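Long-range contact in Asp/Glu-specific dipeptidyl-peptidase (PDB 5JXF), which cleaves dipeptides from the N-terminus of oligopeptides as an S46-family serine peptidase, with strict specificity for Asp or Glu at the P1 position: residues 628-641 with 708-720. Sequence-based numbering, arbitrary orientation.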
loop_
_atom_site.group_PDB
_atom_site.type_symbol
_atom_site.label_atom_id
_atom_site.label_comp_id
_atom_site.label_asym_id
_atom_site.label_seq_id
_atom_site.Cartn_x
_atom_site.Cartn_y
_atom_site.Cartn_z
ATOM N N LYS A 628 20.115 14.970 11.558
ATOM C CA LYS A 628 21.431 14.329 11.537
ATOM C C LYS A 628 21.444 13.064 10.674
ATOM O O LYS A 628 22.436 12.755 10.021
ATOM C CB LYS A 628 21.870 14.009 12.980
ATOM C CG LYS A 628 23.160 13.200 13.137
ATOM C CD LYS A 628 24.355 13.939 12.594
ATOM C CE LYS A 628 25.628 13.103 12.624
ATOM N NZ LYS A 628 26.233 12.997 13.972
ATOM N N LEU A 629 20.338 12.333 10.672
ATOM C CA LEU A 629 20.257 11.101 9.894
ATOM C C LEU A 629 20.204 11.414 8.405
ATOM O O LEU A 629 20.811 10.724 7.600
ATOM C CB LEU A 629 19.039 10.272 10.291
ATOM C CG LEU A 629 18.961 8.906 9.598
ATOM C CD1 LEU A 629 20.316 8.197 9.620
ATOM C CD2 LEU A 629 17.904 8.031 10.236
ATOM N N ILE A 630 19.453 12.445 8.049
ATOM C CA ILE A 630 19.381 12.878 6.652
ATOM C C ILE A 630 20.752 13.290 6.126
ATOM O O ILE A 630 21.119 12.918 5.009
ATOM C CB ILE A 630 18.369 14.032 6.474
ATOM C CG1 ILE A 630 16.960 13.514 6.764
ATOM C CG2 ILE A 630 18.460 14.647 5.050
ATOM C CD1 ILE A 630 15.850 14.474 6.434
ATOM N N ASP A 631 21.509 14.034 6.934
ATOM C CA ASP A 631 22.899 14.386 6.601
ATOM C C ASP A 631 23.783 13.173 6.392
ATOM O O ASP A 631 24.585 13.141 5.460
ATOM C CB ASP A 631 23.545 15.243 7.698
ATOM C CG ASP A 631 23.232 16.699 7.561
ATOM O OD1 ASP A 631 22.710 17.101 6.492
ATOM O OD2 ASP A 631 23.532 17.453 8.518
ATOM N N LEU A 632 23.657 12.197 7.293
ATOM C CA LEU A 632 24.481 11.006 7.219
ATOM C C LEU A 632 24.162 10.265 5.936
ATOM O O LEU A 632 25.061 9.759 5.269
ATOM C CB LEU A 632 24.270 10.096 8.451
ATOM C CG LEU A 632 24.876 10.678 9.727
ATOM C CD1 LEU A 632 24.298 9.989 10.972
ATOM C CD2 LEU A 632 26.397 10.575 9.704
ATOM N N TYR A 633 22.874 10.208 5.596
ATOM C CA TYR A 633 22.435 9.572 4.358
ATOM C C TYR A 633 23.030 10.303 3.156
ATOM O O TYR A 633 23.534 9.671 2.234
ATOM C CB TYR A 633 20.906 9.549 4.246
ATOM C CG TYR A 633 20.402 9.066 2.887
ATOM C CD1 TYR A 633 20.552 7.738 2.493
ATOM C CD2 TYR A 633 19.806 9.949 1.988
ATOM C CE1 TYR A 633 20.100 7.294 1.245
ATOM C CE2 TYR A 633 19.341 9.517 0.736
ATOM C CZ TYR A 633 19.496 8.193 0.373
ATOM O OH TYR A 633 19.040 7.756 -0.849
ATOM N N ASN A 634 22.971 11.631 3.179
ATOM C CA ASN A 634 23.451 12.433 2.047
ATOM C C ASN A 634 24.959 12.325 1.881
ATOM O O ASN A 634 25.461 12.383 0.765
ATOM C CB ASN A 634 23.067 13.908 2.198
ATOM C CG ASN A 634 21.608 14.187 1.868
ATOM O OD1 ASN A 634 20.973 13.483 1.070
ATOM N ND2 ASN A 634 21.081 15.259 2.450
ATOM N N ASN A 635 25.673 12.180 2.996
ATOM C CA ASN A 635 27.119 11.957 2.976
ATOM C C ASN A 635 27.503 10.496 2.761
ATOM O O ASN A 635 28.652 10.196 2.442
ATOM C CB ASN A 635 27.758 12.438 4.278
ATOM C CG ASN A 635 28.110 13.906 4.249
ATOM O OD1 ASN A 635 27.408 14.714 3.637
ATOM N ND2 ASN A 635 29.213 14.262 4.912
ATOM N N LYS A 636 26.546 9.591 2.972
ATOM C CA LYS A 636 26.794 8.151 2.884
ATOM C C LYS A 636 27.918 7.781 3.848
ATOM O O LYS A 636 28.728 6.886 3.594
ATOM C CB LYS A 636 27.135 7.738 1.446
ATOM C CG LYS A 636 26.052 8.079 0.434
ATOM C CD LYS A 636 24.850 7.143 0.529
ATOM C CE LYS A 636 23.731 7.588 -0.421
ATOM N NZ LYS A 636 23.135 8.864 0.051
ATOM N N ASP A 637 27.954 8.509 4.956
ATOM C CA ASP A 637 28.941 8.303 6.003
ATOM C C ASP A 637 28.529 7.103 6.861
ATOM O O ASP A 637 27.943 7.258 7.938
ATOM C CB ASP A 637 29.074 9.579 6.831
ATOM C CG ASP A 637 30.176 9.503 7.850
ATOM O OD1 ASP A 637 31.023 8.582 7.771
ATOM O OD2 ASP A 637 30.196 10.395 8.719
ATOM N N TYR A 638 28.844 5.907 6.369
ATOM C CA TYR A 638 28.360 4.671 6.976
ATOM C C TYR A 638 29.456 3.964 7.751
ATOM O O TYR A 638 29.171 3.131 8.619
ATOM C CB TYR A 638 27.791 3.734 5.903
ATOM C CG TYR A 638 26.574 4.293 5.198
ATOM C CD1 TYR A 638 25.733 5.192 5.846
ATOM C CD2 TYR A 638 26.276 3.941 3.886
ATOM C CE1 TYR A 638 24.632 5.710 5.221
ATOM C CE2 TYR A 638 25.160 4.456 3.249
ATOM C CZ TYR A 638 24.348 5.346 3.919
ATOM O OH TYR A 638 23.241 5.874 3.327
ATOM N N GLY A 639 30.702 4.306 7.432
ATOM C CA GLY A 639 31.862 3.665 8.019
ATOM C C GLY A 639 31.818 2.156 7.885
ATOM O O GLY A 639 31.317 1.619 6.887
ATOM N N GLN A 640 32.299 1.469 8.916
ATOM C CA GLN A 640 32.376 0.011 8.894
ATOM C C GLN A 640 31.010 -0.650 8.971
ATOM O O GLN A 640 30.919 -1.876 8.991
ATOM C CB GLN A 640 33.230 -0.506 10.044
ATOM C CG GLN A 640 32.646 -0.239 11.425
ATOM C CD GLN A 640 33.563 -0.746 12.520
ATOM O OE1 GLN A 640 34.592 -1.361 12.235
ATOM N NE2 GLN A 640 33.201 -0.484 13.780
ATOM N N TYR A 641 29.950 0.148 9.022
ATOM C CA TYR A 641 28.608 -0.419 9.083
ATOM C C TYR A 641 27.948 -0.509 7.712
ATOM O O TYR A 641 26.870 -1.077 7.576
ATOM C CB TYR A 641 27.737 0.409 10.015
ATOM C CG TYR A 641 28.444 0.745 11.282
ATOM C CD1 TYR A 641 28.811 -0.254 12.176
ATOM C CD2 TYR A 641 28.777 2.053 11.572
ATOM C CE1 TYR A 641 29.484 0.056 13.342
ATOM C CE2 TYR A 641 29.446 2.372 12.724
ATOM C CZ TYR A 641 29.793 1.369 13.611
ATOM O OH TYR A 641 30.458 1.703 14.761
ATOM N N PHE A 708 25.433 1.674 13.812
ATOM C CA PHE A 708 25.432 2.948 13.087
ATOM C C PHE A 708 24.713 4.054 13.872
ATOM O O PHE A 708 25.205 5.175 13.981
ATOM C CB PHE A 708 24.775 2.787 11.706
ATOM C CG PHE A 708 24.630 4.075 10.946
ATOM C CD1 PHE A 708 25.685 4.577 10.185
ATOM C CD2 PHE A 708 23.442 4.784 10.980
ATOM C CE1 PHE A 708 25.552 5.771 9.480
ATOM C CE2 PHE A 708 23.299 5.971 10.265
ATOM C CZ PHE A 708 24.359 6.471 9.517
ATOM N N ILE A 709 23.552 3.739 14.428
ATOM C CA ILE A 709 22.798 4.766 15.121
ATOM C C ILE A 709 23.504 5.138 16.438
ATOM O O ILE A 709 23.656 6.317 16.757
ATOM C CB ILE A 709 21.369 4.309 15.381
ATOM C CG1 ILE A 709 20.611 4.222 14.057
ATOM C CG2 ILE A 709 20.666 5.267 16.329
ATOM C CD1 ILE A 709 20.304 5.596 13.456
ATOM N N VAL A 710 23.954 4.133 17.185
ATOM C CA VAL A 710 24.727 4.374 18.400
ATOM C C VAL A 710 25.954 5.252 18.113
ATOM O O VAL A 710 26.296 6.189 18.862
ATOM C CB VAL A 710 25.192 3.038 19.026
ATOM C CG1 VAL A 710 26.113 3.305 20.199
ATOM C CG2 VAL A 710 23.986 2.192 19.421
ATOM N N ASP A 711 26.597 4.949 16.996
ATOM C CA ASP A 711 27.891 5.514 16.679
ATOM C C ASP A 711 27.801 6.819 15.878
ATOM O O ASP A 711 28.111 7.894 16.398
ATOM C CB ASP A 711 28.701 4.473 15.906
ATOM C CG ASP A 711 30.112 4.900 15.647
ATOM O OD1 ASP A 711 30.433 6.089 15.839
ATOM O OD2 ASP A 711 30.910 4.029 15.243
ATOM N N LYS A 712 27.423 6.717 14.604
ATOM C CA LYS A 712 27.474 7.879 13.712
ATOM C C LYS A 712 26.449 8.932 14.099
ATOM O O LYS A 712 26.706 10.125 13.969
ATOM C CB LYS A 712 27.260 7.458 12.261
ATOM C CG LYS A 712 28.467 6.769 11.649
ATOM C CD LYS A 712 29.577 7.791 11.338
ATOM C CE LYS A 712 30.734 7.122 10.629
ATOM N NZ LYS A 712 31.105 5.869 11.349
ATOM N N PHE A 713 25.294 8.489 14.595
ATOM C CA PHE A 713 24.210 9.414 14.876
ATOM C C PHE A 713 24.351 10.021 16.272
ATOM O O PHE A 713 24.313 11.244 16.426
ATOM C CB PHE A 713 22.854 8.714 14.715
ATOM C CG PHE A 713 21.665 9.610 14.974
ATOM C CD1 PHE A 713 21.182 10.449 13.989
ATOM C CD2 PHE A 713 21.026 9.602 16.213
ATOM C CE1 PHE A 713 20.087 11.276 14.226
ATOM C CE2 PHE A 713 19.940 10.427 16.468
ATOM C CZ PHE A 713 19.457 11.259 15.469
ATOM N N ALA A 714 24.520 9.180 17.288
ATOM C CA ALA A 714 24.532 9.673 18.666
ATOM C C ALA A 714 25.929 10.039 19.155
ATOM O O ALA A 714 26.068 10.840 20.070
ATOM C CB ALA A 714 23.885 8.637 19.618
ATOM N N GLY A 715 26.957 9.452 18.552
ATOM C CA GLY A 715 28.327 9.713 18.955
ATOM C C GLY A 715 28.666 8.948 20.212
ATOM O O GLY A 715 29.540 9.356 20.985
ATOM N N ALA A 716 27.975 7.829 20.416
ATOM C CA ALA A 716 28.160 7.023 21.622
ATOM C C ALA A 716 29.086 5.851 21.366
ATOM O O ALA A 716 28.808 4.740 21.805
ATOM C CB ALA A 716 26.812 6.517 22.145
ATOM N N LYS A 717 30.173 6.107 20.646
ATOM C CA LYS A 717 31.192 5.099 20.350
ATOM C C LYS A 717 31.678 4.330 21.592
ATOM O O LYS A 717 32.072 3.166 21.490
ATOM C CB LYS A 717 32.395 5.758 19.663
ATOM C CG LYS A 717 33.315 4.790 18.920
ATOM C CD LYS A 717 32.995 4.763 17.424
ATOM C CE LYS A 717 33.877 3.786 16.650
ATOM N NZ LYS A 717 33.071 2.827 15.846
ATOM N N HIS A 718 31.652 4.976 22.756
ATOM C CA HIS A 718 32.159 4.351 23.980
ATOM C C HIS A 718 31.352 3.097 24.329
ATOM O O HIS A 718 31.902 2.132 24.845
ATOM C CB HIS A 718 32.147 5.336 25.155
ATOM C CG HIS A 718 30.779 5.815 25.529
ATOM N ND1 HIS A 718 30.051 6.680 24.740
ATOM C CD2 HIS A 718 30.001 5.541 26.606
ATOM C CE1 HIS A 718 28.885 6.921 25.317
ATOM N NE2 HIS A 718 28.829 6.242 26.449
ATOM N N LEU A 719 30.057 3.093 24.012
ATOM C CA LEU A 719 29.259 1.898 24.247
ATOM C C LEU A 719 29.686 0.785 23.302
ATOM O O LEU A 719 29.622 -0.395 23.651
ATOM C CB LEU A 719 27.776 2.190 24.091
ATOM C CG LEU A 719 27.289 3.316 24.994
ATOM C CD1 LEU A 719 25.832 3.628 24.671
ATOM C CD2 LEU A 719 27.469 2.944 26.473
ATOM N N ILE A 720 30.150 1.159 22.113
ATOM C CA ILE A 720 30.605 0.163 21.155
ATOM C C ILE A 720 31.923 -0.470 21.586
ATOM O O ILE A 720 32.126 -1.672 21.420
ATOM C CB ILE A 720 30.771 0.770 19.756
ATOM C CG1 ILE A 720 29.432 1.336 19.285
ATOM C CG2 ILE A 720 31.322 -0.268 18.778
ATOM C CD1 ILE A 720 29.379 1.603 17.819
HETATM O O HOH W 1 34.741 0.056 16.191
#
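Phe708 fills the corner between two nearly perpendicular helices, 628-635 and 708-713, whose axes cross at 87°. A Schellman motif with Lys636 as its C-prime residue ends the first helix. The chain then turns back, so that residues 637-641 pass along the second helix.

The apolar packing centres on two phenylalanines. Phe708 CZ lies 3.8 Å from Leu632 CB, and Leu629 CD1 meets the edge of the same ring in its plane. Tyr638 turns its own edge to the Phe708 face in an offset edge-to-face pair, the planes 72° apart. Phe713 CE1 sits 3.5 Å from Lys628 CB. Leu629 and Phe713 also pack on Ile219 of helix 217-220.

The Tyr641 ring is covered on both faces. Phe708 N lies over the centre of one, and Gln640 CG is offset toward the rim of the other.

Polar contacts run along the contact. Lys628 is bent at chi2 and chi4, which brings NZ to Lys712 O at 2.9 Å, in the carbonyl plane. In the middle, Lys712 crosses the Asp637 side chain at about a right angle. Its CE is 3.2 Å from Asp637 OD1, but its NZ stays beyond salt-bridge range.

At the Tyr641 end, Asp711 OD2 takes two partners. Tyr641 OH donates a hydrogen bond to it, though the modelled length of 2.4 Å is doubtfully short. Lys717 NZ forms a salt bridge with it from the syn side, 32° out of the carboxylate plane, and this charge probably favours an ionised carboxylate. A water joins Lys717 NZ to Gln640 NE2, accepting from Gln640 NE2 at 2.9 Å.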